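Local coordinates for putative phosphatase/phosphodiesterase MPN_349 (Mycoplasma pneumoniae M129, PDB 1T71), which is a putative iron-dependent phosphatase of the YmdB-like family that probably hydrolyses 2',3'-cyclic nucleotides as a phosphodiesterase, at residues 5-10 and 37-42. Numbering follows the deposited sequence.
Sequences IKFIFL and LVIVNA
Strands 6-10 and 37-41 are parallel neighbours in one of the two mixed sheets of this calcineurin-like metallophosphoesterase fold. Most of the chain between them is helical, giving a beta-alpha-beta crossover. F7, L37, F9 and I39 share one face of the sheet, turned to strand 152-158 of the other sheet. F7 and L37 lie side by side and point the same way. Both have CG anti to the carbonyl carbon, and L37 CD1 meets F7 CE2 at 3.7 Å. I39 CD1 approaches the same ring at CD2, 4.2 Å away. F9 is turned differently: its CG is anti to the backbone N (chi1 -176°), so the ring crosses I39 obliquely. Ring atoms CD2 and CE2 of F9 each lie 3.9 Å from I39 CG2, and I39 O sits over one face of the ring. F248 stacks on the F7 ring, and F180 packs edge-to-face with F9. On the reverse face L10 and V40 run alongside each other, with V40 CG1 3.8 Å from L10 CB. Backbone bonds hold this register. The straightest runs from I39 N to I8 O at 2.9 Å (174°), while that from L37 N to K6 O is weak. The pair ends beside the iron site. The N41 side chain holds D156 OD1 through ND2, and its OD1 accepts a hydrogen bond from the backbone N of the iron ligand E43. N41 N itself donates to L10 O at 3.2 Å.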
ATOM      1  N   ILE A   5      14.074   0.400 -15.100  1.00 36.86           N
ATOM      2  CA  ILE A   5      12.850   1.117 -14.806  1.00 33.60           C
ATOM      3  C   ILE A   5      12.928   1.479 -13.326  1.00 32.79           C
ATOM      4  O   ILE A   5      13.162   0.622 -12.474  1.00 29.66           O
ATOM      5  CB  ILE A   5      11.619   0.245 -15.086  1.00 30.98           C
ATOM      6  CG1 ILE A   5      11.645  -0.220 -16.543  1.00 31.18           C
ATOM      7  CG2 ILE A   5      10.352   1.035 -14.823  1.00 29.71           C
ATOM      8  CD1 ILE A   5      10.557  -1.214 -16.907  1.00 30.93           C
ATOM      9  N   LYS A   6      12.764   2.764 -13.037  1.00 35.37           N
ATOM     10  CA  LYS A   6      12.827   3.260 -11.677  1.00 35.47           C
ATOM     11  C   LYS A   6      11.427   3.492 -11.136  1.00 34.02           C
ATOM     12  O   LYS A   6      10.637   4.229 -11.731  1.00 34.13           O
ATOM     13  CB  LYS A   6      13.650   4.547 -11.653  1.00 42.92           C
ATOM     14  CG  LYS A   6      15.103   4.294 -11.991  1.00 45.94           C
ATOM     15  CD  LYS A   6      15.884   5.553 -12.296  1.00 49.93           C
ATOM     16  CE  LYS A   6      17.293   5.187 -12.737  1.00 52.76           C
ATOM     17  NZ  LYS A   6      17.983   6.309 -13.429  1.00 56.19           N
ATOM     18  N   PHE A   7      11.117   2.841 -10.014  1.00 29.78           N
ATOM     19  CA  PHE A   7       9.797   2.960  -9.398  1.00 27.68           C
ATOM     20  C   PHE A   7       9.817   3.595  -8.021  1.00 27.02           C
ATOM     21  O   PHE A   7      10.850   3.649  -7.354  1.00 28.41           O
ATOM     22  CB  PHE A   7       9.136   1.591  -9.204  1.00 28.08           C
ATOM     23  CG  PHE A   7       9.032   0.755 -10.440  1.00 27.69           C
ATOM     24  CD1 PHE A   7      10.144   0.087 -10.940  1.00 28.16           C
ATOM     25  CD2 PHE A   7       7.798   0.561 -11.053  1.00 27.00           C
ATOM     26  CE1 PHE A   7      10.030  -0.775 -12.028  1.00 27.29           C
ATOM     27  CE2 PHE A   7       7.669  -0.297 -12.139  1.00 28.02           C
ATOM     28  CZ  PHE A   7       8.790  -0.970 -12.631  1.00 28.19           C
ATOM     29  N   ILE A   8       8.639   4.041  -7.596  1.00 27.20           N
ATOM     30  CA  ILE A   8       8.428   4.610  -6.270  1.00 26.01           C
ATOM     31  C   ILE A   8       7.108   4.017  -5.789  1.00 25.83           C
ATOM     32  O   ILE A   8       6.079   4.181  -6.446  1.00 24.79           O
ATOM     33  CB  ILE A   8       8.293   6.150  -6.292  1.00 30.14           C
ATOM     34  CG1 ILE A   8       9.673   6.800  -6.391  1.00 28.79           C
ATOM     35  CG2 ILE A   8       7.577   6.626  -5.020  1.00 28.06           C
ATOM     36  CD1 ILE A   8       9.629   8.330  -6.422  1.00 28.53           C
ATOM     37  N   PHE A   9       7.143   3.309  -4.663  1.00 27.97           N
ATOM     38  CA  PHE A   9       5.938   2.705  -4.101  1.00 27.48           C
ATOM     39  C   PHE A   9       5.661   3.325  -2.729  1.00 27.49           C
ATOM     40  O   PHE A   9       6.503   3.261  -1.834  1.00 28.89           O
ATOM     41  CB  PHE A   9       6.112   1.186  -3.968  1.00 25.77           C
ATOM     42  CG  PHE A   9       4.877   0.478  -3.484  1.00 26.90           C
ATOM     43  CD1 PHE A   9       4.469   0.584  -2.160  1.00 26.26           C
ATOM     44  CD2 PHE A   9       4.084  -0.243  -4.372  1.00 26.81           C
ATOM     45  CE1 PHE A   9       3.281  -0.014  -1.723  1.00 28.96           C
ATOM     46  CE2 PHE A   9       2.899  -0.843  -3.949  1.00 28.28           C
ATOM     47  CZ  PHE A   9       2.495  -0.726  -2.622  1.00 27.08           C
ATOM     48  N   LEU A  10       4.483   3.926  -2.569  1.00 28.28           N
ATOM     49  CA  LEU A  10       4.112   4.565  -1.307  1.00 27.49           C
ATOM     50  C   LEU A  10       3.064   3.746  -0.558  1.00 27.99           C
ATOM     51  O   LEU A  10       2.147   3.188  -1.171  1.00 29.53           O
ATOM     52  CB  LEU A  10       3.573   5.978  -1.562  1.00 20.33           C
ATOM     53  CG  LEU A  10       4.465   6.934  -2.367  1.00 20.01           C
ATOM     54  CD1 LEU A  10       3.906   8.349  -2.280  1.00 18.34           C
ATOM     55  CD2 LEU A  10       5.880   6.909  -1.832  1.00 19.48           C
ATOM     56  N   LEU A  37       7.752   5.603 -12.731  1.00 34.94           N
ATOM     57  CA  LEU A  37       6.397   5.264 -12.322  1.00 33.16           C
ATOM     58  C   LEU A  37       6.174   5.386 -10.818  1.00 33.33           C
ATOM     59  O   LEU A  37       7.083   5.146 -10.022  1.00 32.56           O
ATOM     60  CB  LEU A  37       6.092   3.834 -12.765  1.00 32.07           C
ATOM     61  CG  LEU A  37       6.103   3.584 -14.273  1.00 33.94           C
ATOM     62  CD1 LEU A  37       6.163   2.093 -14.552  1.00 33.36           C
ATOM     63  CD2 LEU A  37       4.867   4.212 -14.900  1.00 33.42           C
ATOM     64  N   VAL A  38       4.951   5.754 -10.441  1.00 28.95           N
ATOM     65  CA  VAL A  38       4.579   5.909  -9.041  1.00 26.53           C
ATOM     66  C   VAL A  38       3.360   5.036  -8.741  1.00 26.48           C
ATOM     67  O   VAL A  38       2.327   5.137  -9.405  1.00 25.45           O
ATOM     68  CB  VAL A  38       4.233   7.386  -8.706  1.00 28.34           C
ATOM     69  CG1 VAL A  38       3.756   7.503  -7.254  1.00 25.25           C
ATOM     70  CG2 VAL A  38       5.444   8.269  -8.937  1.00 26.94           C
ATOM     71  N   ILE A  39       3.496   4.170  -7.743  1.00 27.50           N
ATOM     72  CA  ILE A  39       2.426   3.268  -7.341  1.00 26.91           C
ATOM     73  C   ILE A  39       2.133   3.525  -5.866  1.00 27.57           C
ATOM     74  O   ILE A  39       3.056   3.748  -5.074  1.00 27.35           O
ATOM     75  CB  ILE A  39       2.862   1.795  -7.507  1.00 26.63           C
ATOM     76  CG1 ILE A  39       3.465   1.585  -8.899  1.00 26.37           C
ATOM     77  CG2 ILE A  39       1.670   0.861  -7.291  1.00 24.48           C
ATOM     78  CD1 ILE A  39       4.072   0.216  -9.105  1.00 26.67           C
ATOM     79  N   VAL A  40       0.859   3.516  -5.490  1.00 23.41           N
ATOM     80  CA  VAL A  40       0.516   3.734  -4.092  1.00 22.65           C
ATOM     81  C   VAL A  40      -0.673   2.897  -3.667  1.00 22.25           C
ATOM     82  O   VAL A  40      -1.534   2.563  -4.475  1.00 21.79           O
ATOM     83  CB  VAL A  40       0.188   5.221  -3.790  1.00 26.58           C
ATOM     84  CG1 VAL A  40       1.204   6.128  -4.481  1.00 26.02           C
ATOM     85  CG2 VAL A  40      -1.236   5.562  -4.229  1.00 25.76           C
ATOM     86  N   ASN A  41      -0.690   2.525  -2.394  1.00 22.40           N
ATOM     87  CA  ASN A  41      -1.809   1.780  -1.836  1.00 21.54           C
ATOM     88  C   ASN A  41      -2.653   2.925  -1.275  1.00 21.23           C
ATOM     89  O   ASN A  41      -2.163   3.717  -0.470  1.00 20.06           O
ATOM     90  CB  ASN A  41      -1.339   0.856  -0.710  1.00 22.26           C
ATOM     91  CG  ASN A  41      -2.478   0.079  -0.086  1.00 22.46           C
ATOM     92  OD1 ASN A  41      -3.457   0.664   0.374  1.00 22.19           O
ATOM     93  ND2 ASN A  41      -2.359  -1.248  -0.069  1.00 22.39           N
ATOM     94  N   ALA A  42      -3.906   3.024  -1.709  1.00 20.67           N
ATOM     95  CA  ALA A  42      -4.787   4.111  -1.276  1.00 21.47           C
ATOM     96  C   ALA A  42      -6.007   3.652  -0.491  1.00 20.87           C
ATOM     97  O   ALA A  42      -7.016   4.357  -0.429  1.00 20.49           O
ATOM     98  CB  ALA A  42      -5.237   4.914  -2.502  1.00 20.38           C
TER